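PDB 5X7V: nucleosome assembly protein from Plasmodium falciparum, which binds histones and acts as a nuclear-associated histone chaperone of the NAP family, probably helping to deposit them in nucleosomes. Local coordinates for the interface of chains A and B. Numbering follows the deposited sequence. Chains: chain A/B, Nucleosome assembly protein.

The interface of chains A and B. Residues chain A 15, 18-19, 22-24, 26; chain B 23, 26-27, 30.
B:Tyr30 lies flat against the helix of chain A. One face of its ring is turned to the backbone of A:Cys19, whose CA stands 3.9 Å above the ring plane and toward the rim, while CB of A:Cys19 rests 3.8 Å from CG of B:Tyr30. At the ring edge, in plane, the A:Leu15 methyl CD2 meets CD2 of B:Tyr30 at 3.9 Å, and the carboxylate of A:Glu22 arrives near the phenol end. There the B:Tyr30 hydroxyl OH donates a hydrogen bond of 3.1 Å to OE2 of A:Glu22, approaching from above the carboxylate plane, which is turned 79° from the ring. The extended chain of A:Glu22, its CG anti to the carbonyl carbon, carries the acid to the tyrosine. CB of A:Glu22, held by the helix, lies 4.0 Å from the CG2 methyl of B:Ile26.

A second polar group is the amide of A:Gln23, reaching across on an extended chain. NE2 of A:Gln23 donates to two acceptors of chain B, both close to its own amide plane: a nearly straight bond to the backbone O of B:Gln23 (2.9 Å, 176° at H) and another to the side-chain OE1 of B:Gln27 (3.1 Å). Both carbonyls are met from above their planes. This pair of bonds should fix the rotation of the A:Gln23 amide. B:Gln27 bends at chi2 (71°) to present OE1, with its CG anti to the backbone N; its CA packs against SG of A:Cys19.

Farther along, CG1 of A:Ile26 meets CD1 of B:Ile26 at 3.9 Å, adding an apolar contact beyond the glutamines. All the residues belong to the long helix 2-45 of either chain, within the crystallised NAP-family portion of a longer protein. The two helices run antiparallel, forming the dimerisation helix pair characteristic of NAP proteins. This patch lies near its middle, close to the two-fold axis, where the two Gln23 copies meet in different modelled conformations, A:Gln23 extended and B:Gln23 bent.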
ATOM      1  N   LEU A  15      22.384  -4.489   0.704  1.00 58.54           N
ATOM      2  CA  LEU A  15      22.284  -3.125   1.195  1.00 53.22           C
ATOM      3  C   LEU A  15      20.843  -2.809   1.516  1.00 54.67           C
ATOM      4  O   LEU A  15      20.578  -2.063   2.437  1.00 55.52           O
ATOM      5  CB  LEU A  15      22.832  -2.112   0.180  1.00 54.59           C
ATOM      6  CG  LEU A  15      24.349  -1.899   0.032  1.00 57.81           C
ATOM      7  CD1 LEU A  15      24.623  -1.012  -1.171  1.00 53.86           C
ATOM      8  CD2 LEU A  15      24.995  -1.313   1.287  1.00 49.82           C
ATOM      9  N   LYS A  18      19.910  -4.283   4.911  1.00 53.28           N
ATOM     10  CA  LYS A  18      20.445  -3.475   6.013  1.00 59.81           C
ATOM     11  C   LYS A  18      19.766  -2.108   6.167  1.00 62.68           C
ATOM     12  O   LYS A  18      19.744  -1.514   7.259  1.00 54.90           O
ATOM     13  CB  LYS A  18      21.952  -3.273   5.838  1.00 58.39           C
ATOM     14  CG  LYS A  18      22.752  -4.556   5.986  1.00 58.18           C
ATOM     15  CD  LYS A  18      24.236  -4.296   5.778  1.00 71.72           C
ATOM     16  CE  LYS A  18      25.049  -5.576   5.950  1.00 75.45           C
ATOM     17  NZ  LYS A  18      26.516  -5.369   5.729  1.00 87.97           N
ATOM     18  N   CYS A  19      19.236  -1.610   5.060  1.00 59.34           N
ATOM     19  CA  CYS A  19      18.493  -0.370   5.059  1.00 54.48           C
ATOM     20  C   CYS A  19      17.143  -0.609   5.728  1.00 54.71           C
ATOM     21  O   CYS A  19      16.739   0.146   6.613  1.00 54.59           O
ATOM     22  CB  CYS A  19      18.348   0.137   3.623  1.00 58.54           C
ATOM     23  SG  CYS A  19      17.453   1.686   3.365  1.00 54.51           S
ATOM     24  N   GLU A  22      17.350  -1.034   9.670  1.00 57.14           N
ATOM     25  CA  GLU A  22      17.472   0.239  10.353  1.00 57.20           C
ATOM     26  C   GLU A  22      16.152   1.002  10.336  1.00 55.35           C
ATOM     27  O   GLU A  22      15.742   1.552  11.342  1.00 55.64           O
ATOM     28  CB  GLU A  22      18.593   1.075   9.719  1.00 58.04           C
ATOM     29  CG  GLU A  22      19.989   0.543  10.018  1.00 55.34           C
ATOM     30  CD  GLU A  22      21.086   1.544   9.704  1.00 71.07           C
ATOM     31  OE1 GLU A  22      20.789   2.759   9.657  1.00 76.29           O
ATOM     32  OE2 GLU A  22      22.254   1.123   9.517  1.00 80.99           O
ATOM     33  N   GLN A  23      15.476   1.010   9.201  1.00 55.14           N
ATOM     34  CA  GLN A  23      14.195   1.705   9.083  1.00 58.48           C
ATOM     35  C   GLN A  23      13.145   1.092   9.951  1.00 55.80           C
ATOM     36  O   GLN A  23      12.226   1.770  10.395  1.00 60.18           O
ATOM     37  CB  GLN A  23      13.690   1.704   7.640  1.00 58.68           C
ATOM     38  CG  GLN A  23      14.180   2.864   6.797  1.00 56.52           C
ATOM     39  CD  GLN A  23      13.936   2.630   5.342  1.00 49.82           C
ATOM     40  OE1 GLN A  23      13.712   1.506   4.924  1.00 56.03           O
ATOM     41  NE2 GLN A  23      13.958   3.688   4.560  1.00 51.66           N
ATOM     42  N   MET A  24      13.266  -0.202  10.177  1.00 53.90           N
ATOM     43  CA  MET A  24      12.287  -0.887  10.995  1.00 62.90           C
ATOM     44  C   MET A  24      12.513  -0.535  12.469  1.00 57.81           C
ATOM     45  O   MET A  24      11.564  -0.300  13.217  1.00 66.33           O
ATOM     46  CB  MET A  24      12.359  -2.391  10.763  1.00 71.02           C
ATOM     47  CG  MET A  24      11.290  -2.910   9.806  1.00 67.63           C
ATOM     48  SD  MET A  24       9.670  -2.837  10.595  1.00 73.95           S
ATOM     49  CE  MET A  24      10.088  -3.461  12.230  1.00 70.23           C
ATOM     50  N   ILE A  26      13.652   2.253  13.563  1.00 57.67           N
ATOM     51  CA  ILE A  26      12.969   3.534  13.747  1.00 58.72           C
ATOM     52  C   ILE A  26      11.457   3.330  13.703  1.00 58.91           C
ATOM     53  O   ILE A  26      10.733   3.875  14.539  1.00 55.46           O
ATOM     54  CB  ILE A  26      13.396   4.629  12.704  1.00 56.63           C
ATOM     55  CG1 ILE A  26      14.912   4.876  12.734  1.00 65.97           C
ATOM     56  CG2 ILE A  26      12.668   5.936  12.958  1.00 65.97           C
ATOM     57  CD1 ILE A  26      15.485   5.330  14.061  1.00 79.12           C
TER
ATOM     58  N   GLN B  23      13.412   7.990   8.563  1.00 65.74           N
ATOM     59  CA  GLN B  23      13.509   6.785   7.751  1.00 56.40           C
ATOM     60  C   GLN B  23      13.998   7.063   6.374  1.00 54.27           C
ATOM     61  O   GLN B  23      14.582   6.229   5.736  1.00 52.53           O
ATOM     62  CB  GLN B  23      12.145   6.123   7.646  1.00 54.91           C
ATOM     63  CG  GLN B  23      11.689   5.419   8.904  1.00 61.92           C
ATOM     64  CD  GLN B  23      10.923   4.164   8.605  1.00 56.69           C
ATOM     65  OE1 GLN B  23      10.154   4.121   7.666  1.00 62.49           O
ATOM     66  NE2 GLN B  23      11.147   3.131   9.390  1.00 58.07           N
ATOM     67  N   ILE B  26      17.732   7.708   6.285  1.00 53.45           N
ATOM     68  CA  ILE B  26      18.394   6.435   6.223  1.00 54.73           C
ATOM     69  C   ILE B  26      18.331   5.911   4.785  1.00 54.41           C
ATOM     70  O   ILE B  26      19.345   5.456   4.249  1.00 57.35           O
ATOM     71  CB  ILE B  26      17.796   5.454   7.227  1.00 53.43           C
ATOM     72  CG1 ILE B  26      18.096   5.967   8.634  1.00 55.68           C
ATOM     73  CG2 ILE B  26      18.386   4.087   7.060  1.00 57.98           C
ATOM     74  CD1 ILE B  26      17.361   5.262   9.746  1.00 57.64           C
ATOM     75  N   GLN B  27      17.177   6.027   4.141  1.00 53.76           N
ATOM     76  CA  GLN B  27      17.063   5.652   2.734  1.00 54.67           C
ATOM     77  C   GLN B  27      18.216   6.273   1.935  1.00 54.84           C
ATOM     78  O   GLN B  27      18.992   5.559   1.308  1.00 62.57           O
ATOM     79  CB  GLN B  27      15.705   6.087   2.174  1.00 57.05           C
ATOM     80  CG  GLN B  27      15.368   5.518   0.831  1.00 52.41           C
ATOM     81  CD  GLN B  27      15.063   4.051   0.902  1.00 59.33           C
ATOM     82  OE1 GLN B  27      14.052   3.641   1.471  1.00 68.35           O
ATOM     83  NE2 GLN B  27      15.942   3.238   0.327  1.00 66.86           N
ATOM     84  N   TYR B  30      21.777   4.998   2.115  1.00 56.36           N
ATOM     85  CA  TYR B  30      21.960   3.748   1.412  1.00 56.03           C
ATOM     86  C   TYR B  30      21.784   3.910  -0.098  1.00 61.11           C
ATOM     87  O   TYR B  30      22.458   3.213  -0.878  1.00 53.88           O
ATOM     88  CB  TYR B  30      21.026   2.685   1.981  1.00 55.70           C
ATOM     89  CG  TYR B  30      21.587   2.075   3.243  1.00 57.50           C
ATOM     90  CD1 TYR B  30      21.192   2.523   4.496  1.00 55.91           C
ATOM     91  CD2 TYR B  30      22.558   1.073   3.174  1.00 56.25           C
ATOM     92  CE1 TYR B  30      21.727   1.963   5.662  1.00 58.54           C
ATOM     93  CE2 TYR B  30      23.100   0.509   4.323  1.00 56.38           C
ATOM     94  CZ  TYR B  30      22.687   0.955   5.566  1.00 58.65           C
ATOM     95  OH  TYR B  30      23.229   0.385   6.695  1.00 55.65           O
TER